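Local coordinates for N-terminal acetyltransferase B complex subunit MDM20 (Candida albicans, PDB 5K04), which probably serves as the non-catalytic, helical-repeat subunit of the NatB N-terminal acetyltransferase complex, in which it binds the NAT3 subunit, at residues 235-240 / 252-257; 246-251 / 276-281; 457-462 / 522-527; 514-519 / 576-581. All coordinates share one frame; numbering follows the deposited sequence.

Interaction 1 (235-240 / 252-257)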
loop_
_atom_site.group_PDB
_atom_site.type_symbol
_atom_site.label_atom_id
_atom_site.label_comp_id
_atom_site.label_asym_id
_atom_site.label_seq_id
_atom_site.Cartn_x
_atom_site.Cartn_y
_atom_site.Cartn_z
ATOM N N TYR A 235 15.270 -21.033 27.537
ATOM C CA TYR A 235 15.479 -20.748 26.117
ATOM C C TYR A 235 15.798 -19.269 25.896
ATOM O O TYR A 235 16.812 -18.932 25.269
ATOM C CB TYR A 235 14.255 -21.192 25.302
ATOM C CG TYR A 235 14.430 -21.092 23.788
ATOM C CD1 TYR A 235 15.229 -22.001 23.094
ATOM C CD2 TYR A 235 13.781 -20.101 23.049
ATOM C CE1 TYR A 235 15.400 -21.910 21.698
ATOM C CE2 TYR A 235 13.940 -20.010 21.651
ATOM C CZ TYR A 235 14.760 -20.915 20.993
ATOM O OH TYR A 235 14.932 -20.835 19.637
ATOM N N THR A 236 14.968 -18.369 26.440
ATOM C CA THR A 236 15.211 -16.938 26.268
ATOM C C THR A 236 16.560 -16.526 26.851
ATOM O O THR A 236 17.300 -15.755 26.227
ATOM C CB THR A 236 14.077 -16.117 26.894
ATOM O OG1 THR A 236 13.929 -16.435 28.286
ATOM C CG2 THR A 236 12.768 -16.385 26.173
ATOM N N GLU A 237 16.900 -17.040 28.038
ATOM C CA GLU A 237 18.197 -16.727 28.636
ATOM C C GLU A 237 19.345 -17.099 27.698
ATOM O O GLU A 237 20.316 -16.342 27.563
ATOM C CB GLU A 237 18.346 -17.438 29.989
ATOM C CG GLU A 237 19.665 -17.178 30.698
ATOM C CD GLU A 237 19.587 -17.338 32.209
ATOM O OE1 GLU A 237 20.476 -17.994 32.778
ATOM O OE2 GLU A 237 18.647 -16.799 32.826
ATOM N N LYS A 238 19.236 -18.244 27.017
ATOM C CA LYS A 238 20.236 -18.613 26.019
ATOM C C LYS A 238 20.339 -17.551 24.927
ATOM O O LYS A 238 21.438 -17.078 24.606
ATOM C CB LYS A 238 19.904 -19.981 25.414
ATOM C CG LYS A 238 20.943 -20.481 24.417
ATOM C CD LYS A 238 20.433 -21.646 23.552
ATOM C CE LYS A 238 19.422 -21.189 22.478
ATOM N NZ LYS A 238 19.387 -22.089 21.267
ATOM N N LEU A 239 19.198 -17.170 24.338
ATOM C CA LEU A 239 19.216 -16.187 23.259
ATOM C C LEU A 239 19.849 -14.886 23.715
ATOM O O LEU A 239 20.658 -14.297 22.992
ATOM C CB LEU A 239 17.801 -15.915 22.751
ATOM C CG LEU A 239 17.041 -17.057 22.098
ATOM C CD1 LEU A 239 15.696 -16.558 21.573
ATOM C CD2 LEU A 239 17.881 -17.675 21.002
ATOM N N LEU A 240 19.506 -14.439 24.927
ATOM C CA LEU A 240 19.862 -13.099 25.384
ATOM C C LEU A 240 21.301 -13.021 25.887
ATOM O O LEU A 240 22.019 -12.061 25.578
ATOM C CB LEU A 240 18.902 -12.660 26.490
ATOM C CG LEU A 240 17.421 -12.602 26.089
ATOM C CD1 LEU A 240 16.534 -12.527 27.334
ATOM C CD2 LEU A 240 17.145 -11.441 25.134
ATOM N N LYS A 252 11.171 -9.547 27.747
ATOM C CA LYS A 252 9.941 -9.555 28.531
ATOM C C LYS A 252 9.516 -10.977 28.866
ATOM O O LYS A 252 9.123 -11.263 30.004
ATOM C CB LYS A 252 8.836 -8.821 27.774
ATOM C CG LYS A 252 9.085 -7.317 27.636
ATOM C CD LYS A 252 8.250 -6.690 26.505
ATOM C CE LYS A 252 6.771 -6.639 26.841
ATOM N NZ LYS A 252 5.989 -6.068 25.718
ATOM N N LEU A 253 9.597 -11.883 27.887
ATOM C CA LEU A 253 9.321 -13.290 28.160
ATOM C C LEU A 253 10.281 -13.848 29.207
ATOM O O LEU A 253 9.883 -14.664 30.045
ATOM C CB LEU A 253 9.403 -14.095 26.862
ATOM C CG LEU A 253 8.336 -13.815 25.788
ATOM C CD1 LEU A 253 8.490 -14.787 24.624
ATOM C CD2 LEU A 253 6.920 -13.902 26.312
ATOM N N TRP A 254 11.531 -13.374 29.207
ATOM C CA TRP A 254 12.525 -13.875 30.154
ATOM C C TRP A 254 12.196 -13.484 31.592
ATOM O O TRP A 254 12.384 -14.293 32.509
ATOM C CB TRP A 254 13.914 -13.370 29.772
ATOM C CG TRP A 254 15.004 -13.813 30.699
ATOM C CD1 TRP A 254 15.615 -15.043 30.734
ATOM C CD2 TRP A 254 15.639 -13.022 31.709
ATOM N NE1 TRP A 254 16.576 -15.065 31.724
ATOM C CE2 TRP A 254 16.607 -13.837 32.333
ATOM C CE3 TRP A 254 15.472 -11.707 32.157
ATOM C CZ2 TRP A 254 17.408 -13.375 33.365
ATOM C CZ3 TRP A 254 16.256 -11.255 33.196
ATOM C CH2 TRP A 254 17.219 -12.084 33.784
ATOM N N ILE A 255 11.728 -12.248 31.820
ATOM C CA ILE A 255 11.369 -11.855 33.185
ATOM C C ILE A 255 10.021 -12.441 33.574
ATOM O O ILE A 255 9.798 -12.792 34.739
ATOM C CB ILE A 255 11.370 -10.322 33.363
ATOM C CG1 ILE A 255 10.300 -9.653 32.492
ATOM C CG2 ILE A 255 12.761 -9.740 33.125
ATOM C CD1 ILE A 255 10.042 -8.203 32.824
ATOM N N LEU A 256 9.104 -12.540 32.612
ATOM C CA LEU A 256 7.830 -13.193 32.869
ATOM C C LEU A 256 8.053 -14.623 33.341
ATOM O O LEU A 256 7.665 -14.995 34.453
ATOM C CB LEU A 256 6.959 -13.160 31.609
ATOM C CG LEU A 256 5.641 -13.924 31.757
ATOM C CD1 LEU A 256 4.831 -13.361 32.909
ATOM C CD2 LEU A 256 4.844 -13.893 30.481
ATOM N N SER A 257 8.706 -15.434 32.505
ATOM C CA SER A 257 8.943 -16.824 32.864
ATOM C C SER A 257 9.800 -16.932 34.119
ATOM O O SER A 257 9.595 -17.839 34.936
ATOM C CB SER A 257 9.581 -17.567 31.681
ATOM O OG SER A 257 10.738 -16.898 31.201
#
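Trp-254 reaches across to helix 229-242 and sets the edge of its indole against Thr-236 and Glu-237. Its CG stands anti to the backbone N, which starts the ring out from helix 248-260. The indole N-H of NE1 then bonds Glu-237 OE2 at 2.9 Å, with an N-H...O angle of 157°. The oxygen lies practically in the ring plane and accepts on its anti lone pair, the one turned away from OE1, while the carboxylate is rotated 56° against the indole. Glu-237 CB also lies close, 3.4 Å from Trp-254 NE1 but out of the ring plane. Also at the edge, Thr-236 OG1 comes to 3.3 Å from Trp-254 CD1; this hydroxyl is hydrogen-bonded within its own helix, to Leu-232 O and His-233 O, and meets the indole by packing. Leu-240 approaches the root of the ring obliquely, its CD1 3.7 Å from Trp-254 CB. Beyond the indole, Thr-236 CG2 meets Leu-253 CB at 4.1 Å, the two side chains roughly perpendicular. The segments run at 141° with axes 9.1 Å apart, consistent with the antiparallel helix pairs of TPR-like repeats. His-233 stacks on Trp-254, helix 213-225 touches Thr-236 through Met-220, and helix 277-289 packs against Ile-255 of helix 248-260.

Interaction 2 (246-251 / 276-281)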
loop_
_atom_site.group_PDB
_atom_site.type_symbol
_atom_site.label_atom_id
_atom_site.label_comp_id
_atom_site.label_asym_id
_atom_site.label_seq_id
_atom_site.Cartn_x
_atom_site.Cartn_y
_atom_site.Cartn_z
ATOM N N ASP A 246 19.500 -9.666 22.013
ATOM C CA ASP A 246 19.151 -8.318 22.518
ATOM C C ASP A 246 17.814 -7.843 21.949
ATOM O O ASP A 246 17.726 -6.851 21.223
ATOM C CB ASP A 246 20.241 -7.285 22.238
ATOM C CG ASP A 246 19.938 -5.921 22.898
ATOM O OD1 ASP A 246 19.068 -5.852 23.791
ATOM O OD2 ASP A 246 20.561 -4.909 22.513
ATOM N N ASP A 247 16.767 -8.570 22.328
ATOM C CA ASP A 247 15.441 -8.471 21.729
ATOM C C ASP A 247 14.423 -8.188 22.829
ATOM O O ASP A 247 14.251 -9.004 23.745
ATOM C CB ASP A 247 15.125 -9.774 20.997
ATOM C CG ASP A 247 13.894 -9.690 20.165
ATOM O OD1 ASP A 247 13.921 -8.988 19.129
ATOM O OD2 ASP A 247 12.914 -10.371 20.533
ATOM N N PHE A 248 13.754 -7.033 22.744
ATOM C CA PHE A 248 12.904 -6.599 23.852
ATOM C C PHE A 248 11.799 -7.613 24.145
ATOM O O PHE A 248 11.576 -7.978 25.302
ATOM C CB PHE A 248 12.307 -5.226 23.565
ATOM C CG PHE A 248 11.683 -4.583 24.772
ATOM C CD1 PHE A 248 12.452 -4.306 25.896
ATOM C CD2 PHE A 248 10.341 -4.253 24.792
ATOM C CE1 PHE A 248 11.888 -3.707 27.019
ATOM C CE2 PHE A 248 9.767 -3.650 25.917
ATOM C CZ PHE A 248 10.539 -3.383 27.029
ATOM N N ASP A 249 11.095 -8.074 23.106
ATOM C CA ASP A 249 10.054 -9.078 23.303
ATOM C C ASP A 249 10.609 -10.319 23.999
ATOM O O ASP A 249 9.949 -10.906 24.864
ATOM C CB ASP A 249 9.426 -9.443 21.958
ATOM C CG ASP A 249 8.577 -8.321 21.376
ATOM O OD1 ASP A 249 8.449 -7.264 22.025
ATOM O OD2 ASP A 249 8.028 -8.500 20.268
ATOM N N THR A 250 11.839 -10.711 23.656
ATOM C CA THR A 250 12.464 -11.865 24.291
ATOM C C THR A 250 12.875 -11.561 25.732
ATOM O O THR A 250 12.839 -12.458 26.587
ATOM C CB THR A 250 13.670 -12.323 23.464
ATOM O OG1 THR A 250 13.265 -12.522 22.099
ATOM C CG2 THR A 250 14.244 -13.637 24.023
ATOM N N TRP A 251 13.242 -10.306 26.022
ATOM C CA TRP A 251 13.549 -9.917 27.397
ATOM C C TRP A 251 12.308 -10.000 28.271
ATOM O O TRP A 251 12.373 -10.470 29.415
ATOM C CB TRP A 251 14.116 -8.496 27.450
ATOM C CG TRP A 251 15.602 -8.335 27.138
ATOM C CD1 TRP A 251 16.150 -7.714 26.044
ATOM C CD2 TRP A 251 16.710 -8.757 27.947
ATOM N NE1 TRP A 251 17.521 -7.733 26.121
ATOM C CE2 TRP A 251 17.890 -8.374 27.277
ATOM C CE3 TRP A 251 16.819 -9.438 29.163
ATOM C CZ2 TRP A 251 19.158 -8.641 27.787
ATOM C CZ3 TRP A 251 18.075 -9.701 29.665
ATOM C CH2 TRP A 251 19.230 -9.303 28.978
ATOM N N THR A 276 21.970 -0.772 28.399
ATOM C CA THR A 276 21.382 -0.685 27.072
ATOM C C THR A 276 19.966 -0.118 27.150
ATOM O O THR A 276 19.339 -0.070 28.215
ATOM C CB THR A 276 21.359 -2.052 26.374
ATOM O OG1 THR A 276 20.363 -2.904 26.957
ATOM C CG2 THR A 276 22.731 -2.723 26.456
ATOM N N ARG A 277 19.487 0.355 25.995
ATOM C CA ARG A 277 18.119 0.852 25.892
ATOM C C ARG A 277 17.118 -0.204 26.345
ATOM O O ARG A 277 16.285 0.049 27.224
ATOM C CB ARG A 277 17.834 1.291 24.454
ATOM C CG ARG A 277 16.365 1.607 24.142
ATOM C CD ARG A 277 16.232 2.634 23.004
ATOM N NE ARG A 277 14.842 2.772 22.571
ATOM C CZ ARG A 277 14.253 1.993 21.662
ATOM N NH1 ARG A 277 14.937 1.019 21.084
ATOM N NH2 ARG A 277 12.977 2.174 21.336
ATOM N N ASN A 278 17.197 -1.400 25.761
ATOM C CA ASN A 278 16.202 -2.429 26.049
ATOM C C ASN A 278 16.211 -2.828 27.521
ATOM O O ASN A 278 15.155 -3.098 28.102
ATOM C CB ASN A 278 16.445 -3.646 25.169
ATOM C CG ASN A 278 15.841 -3.493 23.773
ATOM O OD1 ASN A 278 15.031 -2.594 23.521
ATOM N ND2 ASN A 278 16.229 -4.385 22.867
ATOM N N ILE A 279 17.394 -2.875 28.136
ATOM C CA ILE A 279 17.471 -3.244 29.545
ATOM C C ILE A 279 16.964 -2.101 30.420
ATOM O O ILE A 279 16.362 -2.331 31.476
ATOM C CB ILE A 279 18.911 -3.647 29.909
ATOM C CG1 ILE A 279 19.270 -4.980 29.264
ATOM C CG2 ILE A 279 19.129 -3.681 31.434
ATOM C CD1 ILE A 279 20.725 -5.362 29.494
ATOM N N SER A 280 17.168 -0.856 29.982
ATOM C CA SER A 280 16.683 0.284 30.751
ATOM C C SER A 280 15.165 0.310 30.781
ATOM O O SER A 280 14.562 0.555 31.829
ATOM C CB SER A 280 17.246 1.572 30.164
ATOM O OG SER A 280 18.646 1.614 30.359
ATOM N N LEU A 281 14.532 0.024 29.641
ATOM C CA LEU A 281 13.079 -0.092 29.609
ATOM C C LEU A 281 12.618 -1.337 30.350
ATOM O O LEU A 281 11.564 -1.324 31.000
ATOM C CB LEU A 281 12.576 -0.124 28.162
ATOM C CG LEU A 281 12.644 1.195 27.392
ATOM C CD1 LEU A 281 12.152 1.026 25.970
ATOM C CD2 LEU A 281 11.852 2.283 28.094
HETATM O O HOH W 1 20.354 -5.484 26.093
#
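The indole of Trp-251 has Ile-279 CG1 over one face, offset toward the rim and 3.9 Å from CZ2, and Asp-246 OD1 in plane at its edge. The Phe-248 ring takes the carbonyl of Asn-278 at its edge, O being 3.5 Å from CE1, and Leu-281 CB comes in obliquely. These groups join the N-terminal ends of helices 248-260 and 277-289 in the helical-repeat scaffold, both N-capped: Asp-247 OD2 accepts weakly from Thr-250 N, Thr-276 OG1 from Ile-279 N. Asn-278 wedges between Asp-246 and Phe-248, its amide plane 76° from the carboxylate. Its ND2 also donates to Thr-2 O of the NAT3 subunit, whose N-terminal residues bind Asp-247 and Asp-249 too, making this a subunit interface, with the side chain of Asp-246 about 11 Å from the bound coenzyme A. Asp-246 OD1 gathers weak bonds from Trp-251 NE1 and from Asn-278 ND2 (3.3 Å, 153°). A water donates to the same Asp-246 OD1 at 2.7 Å and lies 2.7 Å from Thr-276 OG1.

Interaction 3 (457-462 / 522-527)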
loop_
_atom_site.group_PDB
_atom_site.type_symbol
_atom_site.label_atom_id
_atom_site.label_comp_id
_atom_site.label_asym_id
_atom_site.label_seq_id
_atom_site.Cartn_x
_atom_site.Cartn_y
_atom_site.Cartn_z
ATOM N N ILE A 457 0.124 17.575 -18.355
ATOM C CA ILE A 457 1.271 17.086 -17.588
ATOM C C ILE A 457 0.816 16.199 -16.435
ATOM O O ILE A 457 1.406 15.145 -16.175
ATOM C CB ILE A 457 2.127 18.266 -17.097
ATOM C CG1 ILE A 457 2.765 18.957 -18.302
ATOM C CG2 ILE A 457 3.215 17.784 -16.146
ATOM C CD1 ILE A 457 3.547 20.176 -17.948
ATOM N N ASN A 458 -0.249 16.601 -15.739
ATOM C CA ASN A 458 -0.780 15.771 -14.665
ATOM C C ASN A 458 -1.367 14.469 -15.213
ATOM O O ASN A 458 -1.192 13.400 -14.610
ATOM C CB ASN A 458 -1.825 16.555 -13.873
ATOM C CG ASN A 458 -1.225 17.751 -13.100
ATOM O OD1 ASN A 458 -0.010 18.017 -13.148
ATOM N ND2 ASN A 458 -2.092 18.479 -12.389
ATOM N N LEU A 459 -2.061 14.543 -16.359
ATOM C CA LEU A 459 -2.586 13.340 -17.001
ATOM C C LEU A 459 -1.470 12.332 -17.278
ATOM O O LEU A 459 -1.587 11.149 -16.943
ATOM C CB LEU A 459 -3.303 13.719 -18.298
ATOM C CG LEU A 459 -3.652 12.557 -19.234
ATOM C CD1 LEU A 459 -4.597 11.562 -18.558
ATOM C CD2 LEU A 459 -4.254 13.068 -20.550
ATOM N N ASP A 460 -0.371 12.792 -17.879
ATOM C CA ASP A 460 0.752 11.903 -18.156
ATOM C C ASP A 460 1.358 11.352 -16.873
ATOM O O ASP A 460 1.826 10.210 -16.845
ATOM C CB ASP A 460 1.804 12.642 -18.984
ATOM C CG ASP A 460 1.300 13.009 -20.389
ATOM O OD1 ASP A 460 0.547 12.207 -20.983
ATOM O OD2 ASP A 460 1.668 14.096 -20.896
ATOM N N ALA A 461 1.341 12.134 -15.799
ATOM C CA ALA A 461 1.807 11.625 -14.512
ATOM C C ALA A 461 0.882 10.530 -13.986
ATOM O O ALA A 461 1.345 9.511 -13.455
ATOM C CB ALA A 461 1.921 12.768 -13.505
ATOM N N TRP A 462 -0.434 10.717 -14.140
ATOM C CA TRP A 462 -1.383 9.691 -13.711
ATOM C C TRP A 462 -1.225 8.397 -14.504
ATOM O O TRP A 462 -1.316 7.302 -13.941
ATOM C CB TRP A 462 -2.809 10.207 -13.843
ATOM C CG TRP A 462 -3.196 11.106 -12.724
ATOM C CD1 TRP A 462 -3.385 12.461 -12.781
ATOM C CD2 TRP A 462 -3.438 10.723 -11.369
ATOM N NE1 TRP A 462 -3.739 12.937 -11.541
ATOM C CE2 TRP A 462 -3.771 11.894 -10.655
ATOM C CE3 TRP A 462 -3.406 9.506 -10.689
ATOM C CZ2 TRP A 462 -4.079 11.880 -9.304
ATOM C CZ3 TRP A 462 -3.703 9.494 -9.318
ATOM C CH2 TRP A 462 -4.040 10.671 -8.650
ATOM N N LEU A 522 -9.748 17.663 -21.159
ATOM C CA LEU A 522 -8.949 17.860 -22.356
ATOM C C LEU A 522 -9.575 17.046 -23.487
ATOM O O LEU A 522 -10.522 16.290 -23.286
ATOM C CB LEU A 522 -7.493 17.448 -22.102
ATOM C CG LEU A 522 -6.874 17.875 -20.756
ATOM C CD1 LEU A 522 -5.476 17.286 -20.565
ATOM C CD2 LEU A 522 -6.849 19.405 -20.576
ATOM N N GLY A 523 -9.074 17.205 -24.692
ATOM C CA GLY A 523 -9.716 16.459 -25.759
ATOM C C GLY A 523 -8.989 15.193 -26.159
ATOM O O GLY A 523 -9.126 14.732 -27.295
ATOM N N THR A 524 -8.240 14.606 -25.226
ATOM C CA THR A 524 -7.220 13.604 -25.547
ATOM C C THR A 524 -7.828 12.208 -25.508
ATOM O O THR A 524 -7.904 11.576 -24.451
ATOM C CB THR A 524 -6.052 13.724 -24.576
ATOM O OG1 THR A 524 -6.446 13.206 -23.302
ATOM C CG2 THR A 524 -5.671 15.186 -24.405
ATOM N N ASP A 525 -8.241 11.716 -26.671
ATOM C CA ASP A 525 -8.845 10.394 -26.794
ATOM C C ASP A 525 -7.812 9.279 -26.900
ATOM O O ASP A 525 -8.201 8.104 -26.924
ATOM C CB ASP A 525 -9.779 10.343 -28.014
ATOM C CG ASP A 525 -11.066 11.137 -27.809
ATOM O OD1 ASP A 525 -11.208 11.819 -26.770
ATOM O OD2 ASP A 525 -11.943 11.071 -28.696
ATOM N N GLY A 526 -6.518 9.617 -26.964
ATOM C CA GLY A 526 -5.498 8.581 -27.035
ATOM C C GLY A 526 -5.569 7.619 -25.865
ATOM O O GLY A 526 -5.524 6.398 -26.040
ATOM N N TYR A 527 -5.720 8.156 -24.656
ATOM C CA TYR A 527 -5.759 7.325 -23.460
ATOM C C TYR A 527 -7.142 6.747 -23.200
ATOM O O TYR A 527 -7.257 5.661 -22.616
ATOM C CB TYR A 527 -5.317 8.138 -22.241
ATOM C CG TYR A 527 -3.882 8.613 -22.276
ATOM C CD1 TYR A 527 -2.835 7.747 -22.614
ATOM C CD2 TYR A 527 -3.573 9.933 -21.964
ATOM C CE1 TYR A 527 -1.514 8.195 -22.633
ATOM C CE2 TYR A 527 -2.266 10.393 -21.985
ATOM C CZ TYR A 527 -1.241 9.528 -22.316
ATOM O OH TYR A 527 0.053 10.006 -22.326
#
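Leu-459 and Tyr-527 supply the main apolar contact. Leu-459 CG sits anti to the backbone N (chi1 168°), and from it CD2 reaches the rim of the phenol ring in its plane, 3.5 Å from Tyr-527 CD2. The other methyl, CD1, lies 3.9 Å from the same Tyr-527 CD2, but above the ring plane. More loosely, Leu-459 CD2 meets Leu-522 CD1 at 4.4 Å. Thr-524 adds a polar atom to this apolar side: its OG1 is buried 3.5 Å from Leu-459 CD2 without a polar partner in the model. The polar contact is a single short hydrogen bond, Tyr-527 OH donating to Asp-460 OD1 at 2.6 Å. The hydroxyl arrives nearly in line with the CG-OD1 bond, and the carboxylate plane stands 79° from the ring. Lys-456, weakly paired at long range with Asp-460 OD1, also touches the side chain of Tyr-527 and would add positive charge there. Ile-518 and Ser-519 of helix 506-521 back Leu-459 and Thr-524. The connection after helix 506-521 and the first part of helix 525-537 pack on the start of the long helix 456-485, a surface contact consistent with a helical-repeat scaffold of the TPR clan.

Interaction 4 (514-519 / 576-581)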
loop_
_atom_site.group_PDB
_atom_site.type_symbol
_atom_site.label_atom_id
_atom_site.label_comp_id
_atom_site.label_asym_id
_atom_site.label_seq_id
_atom_site.Cartn_x
_atom_site.Cartn_y
_atom_site.Cartn_z
ATOM N N LYS A 514 -9.441 9.273 -12.448
ATOM C CA LYS A 514 -8.756 10.542 -12.659
ATOM C C LYS A 514 -8.224 10.663 -14.085
ATOM O O LYS A 514 -8.283 11.738 -14.691
ATOM C CB LYS A 514 -7.626 10.669 -11.641
ATOM C CG LYS A 514 -7.052 12.045 -11.538
ATOM C CD LYS A 514 -7.906 12.942 -10.652
ATOM C CE LYS A 514 -7.156 14.249 -10.406
ATOM N NZ LYS A 514 -7.900 15.164 -9.519
ATOM N N ILE A 515 -7.695 9.571 -14.633
ATOM C CA ILE A 515 -7.252 9.565 -16.024
ATOM C C ILE A 515 -8.418 9.846 -16.959
ATOM O O ILE A 515 -8.300 10.624 -17.922
ATOM C CB ILE A 515 -6.586 8.219 -16.354
ATOM C CG1 ILE A 515 -5.208 8.142 -15.685
ATOM C CG2 ILE A 515 -6.531 8.005 -17.880
ATOM C CD1 ILE A 515 -4.679 6.721 -15.589
ATOM N N LEU A 516 -9.547 9.182 -16.719
ATOM C CA LEU A 516 -10.714 9.375 -17.568
ATOM C C LEU A 516 -11.188 10.822 -17.508
ATOM O O LEU A 516 -11.416 11.454 -18.540
ATOM C CB LEU A 516 -11.817 8.413 -17.138
ATOM C CG LEU A 516 -11.517 6.949 -17.451
ATOM C CD1 LEU A 516 -12.467 6.012 -16.699
ATOM C CD2 LEU A 516 -11.610 6.757 -18.950
ATOM N N GLN A 517 -11.273 11.379 -16.298
ATOM C CA GLN A 517 -11.802 12.728 -16.125
ATOM C C GLN A 517 -10.966 13.748 -16.884
ATOM O O GLN A 517 -11.500 14.573 -17.632
ATOM C CB GLN A 517 -11.855 13.083 -14.633
ATOM C CG GLN A 517 -12.203 14.552 -14.382
ATOM C CD GLN A 517 -12.344 14.881 -12.915
ATOM O OE1 GLN A 517 -11.358 15.195 -12.240
ATOM N NE2 GLN A 517 -13.579 14.813 -12.407
ATOM N N ILE A 518 -9.644 13.708 -16.689
ATOM C CA ILE A 518 -8.753 14.654 -17.355
ATOM C C ILE A 518 -8.753 14.415 -18.860
ATOM O O ILE A 518 -8.789 15.364 -19.658
ATOM C CB ILE A 518 -7.344 14.547 -16.730
ATOM C CG1 ILE A 518 -7.444 14.752 -15.206
ATOM C CG2 ILE A 518 -6.350 15.553 -17.344
ATOM C CD1 ILE A 518 -6.133 14.508 -14.492
ATOM N N SER A 519 -8.753 13.140 -19.273
ATOM C CA SER A 519 -8.854 12.823 -20.696
ATOM C C SER A 519 -10.079 13.468 -21.341
ATOM O O SER A 519 -9.984 14.001 -22.449
ATOM C CB SER A 519 -8.886 11.305 -20.909
ATOM O OG SER A 519 -7.585 10.768 -20.830
ATOM N N LEU A 576 -18.774 5.637 -8.872
ATOM C CA LEU A 576 -19.840 6.092 -9.754
ATOM C C LEU A 576 -19.280 6.639 -11.055
ATOM O O LEU A 576 -19.883 6.450 -12.122
ATOM C CB LEU A 576 -20.686 7.146 -9.043
ATOM C CG LEU A 576 -21.568 6.615 -7.910
ATOM C CD1 LEU A 576 -22.172 7.774 -7.095
ATOM C CD2 LEU A 576 -22.652 5.728 -8.493
ATOM N N LYS A 577 -18.142 7.338 -10.981
ATOM C CA LYS A 577 -17.479 7.808 -12.190
ATOM C C LYS A 577 -17.182 6.644 -13.117
ATOM O O LYS A 577 -17.431 6.717 -14.324
ATOM C CB LYS A 577 -16.189 8.553 -11.837
ATOM C CG LYS A 577 -16.406 9.883 -11.115
ATOM C CD LYS A 577 -17.306 10.830 -11.898
ATOM C CE LYS A 577 -17.312 12.231 -11.283
ATOM N NZ LYS A 577 -15.984 12.959 -11.370
ATOM N N LEU A 578 -16.663 5.544 -12.555
ATOM C CA LEU A 578 -16.314 4.387 -13.373
ATOM C C LEU A 578 -17.562 3.724 -13.942
ATOM O O LEU A 578 -17.560 3.270 -15.091
ATOM C CB LEU A 578 -15.487 3.402 -12.552
ATOM C CG LEU A 578 -14.191 4.015 -12.012
ATOM C CD1 LEU A 578 -13.364 2.965 -11.298
ATOM C CD2 LEU A 578 -13.388 4.654 -13.131
ATOM N N LEU A 579 -18.644 3.684 -13.164
ATOM C CA LEU A 579 -19.924 3.237 -13.709
ATOM C C LEU A 579 -20.368 4.133 -14.853
ATOM O O LEU A 579 -20.742 3.642 -15.929
ATOM C CB LEU A 579 -20.980 3.203 -12.613
ATOM C CG LEU A 579 -20.648 2.205 -11.500
ATOM C CD1 LEU A 579 -21.712 2.212 -10.416
ATOM C CD2 LEU A 579 -20.516 0.820 -12.090
ATOM N N VAL A 580 -20.314 5.455 -14.645
ATOM C CA VAL A 580 -20.700 6.398 -15.698
ATOM C C VAL A 580 -20.009 6.034 -17.004
ATOM O O VAL A 580 -20.652 5.833 -18.040
ATOM C CB VAL A 580 -20.378 7.853 -15.283
ATOM C CG1 VAL A 580 -20.483 8.799 -16.497
ATOM C CG2 VAL A 580 -21.309 8.330 -14.186
ATOM N N TYR A 581 -18.682 5.932 -16.966
ATOM C CA TYR A 581 -17.947 5.650 -18.193
ATOM C C TYR A 581 -18.279 4.259 -18.720
ATOM O O TYR A 581 -18.363 4.053 -19.933
ATOM C CB TYR A 581 -16.442 5.830 -17.950
ATOM C CG TYR A 581 -16.043 7.295 -17.911
ATOM C CD1 TYR A 581 -15.803 8.003 -19.089
ATOM C CD2 TYR A 581 -15.911 7.973 -16.710
ATOM C CE1 TYR A 581 -15.442 9.349 -19.073
ATOM C CE2 TYR A 581 -15.547 9.316 -16.683
ATOM C CZ TYR A 581 -15.324 10.004 -17.873
ATOM O OH TYR A 581 -14.969 11.338 -17.839
#
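Leu-516 and Tyr-581 bury more surface here than any other residues of the two segments, and they meet side chain over ring. Leu-516 CB lies above one face of the phenol ring, 3.9 Å from its centroid and 14° off the normal, a CH-pi contact displaced toward the rim at CE2 and CZ. The CD1 methyl continues over the near part of the same ring, 4.0 Å from Tyr-581 CG, as the two side chains run antiparallel alongside each other. That methyl also touches Leu-578 CD2 at 3.9 Å, the leucines lying roughly perpendicular. The phenol points on past the backbone of helix 506-521, where its OH bonds Thr-520 OG1 and Glu-671 OE2. Gln-517, third in buried surface, starts out anti to its backbone N (chi1 172°) and extends to bring NE2 within 3.2 Å of Lys-577 NZ. Both are donors, so no bond joins them; Glu-671 OE1 accepts from both, and Lys-577 NZ gains Asn-668 OD1 as well. Glu-671 of helix 661-682 probably balances the charge of Lys-577 and joins Gln-517, Lys-577 and Tyr-581 through its two oxygens. The two segments cross at 58° with axes 10.5 Å apart. Helix 525-537 packs beside them through Leu-528 and Leu-535, helix 456-485 backs Ile-518, and helix 591-601 lies against Leu-576 and Val-580.

How the interactions relate
Interactions 1 and 2 share helix 248-260 and touch where Leu-240 CD1 packs on Trp-251 CE3, 3.6 Å away; both are buried locally. Interactions 3 and 4 form a second pair on the opposite side of the chain's centre, with Trp-462 CE2 3.4 Å from Lys-514 CG, and the centres of interactions 1 and 3 are about 59 Å apart. Interaction 3 is the surface contact of the four, sealed by one tyrosine-aspartate bond, whereas interaction 4 is buried and has no hydrogen bond between its segments, its polar groups meeting on a third helix. Among the four, interaction 2 is the one touched by NAT3 and holds a bridging water; interaction 1 relies on an indole-carboxylate bond.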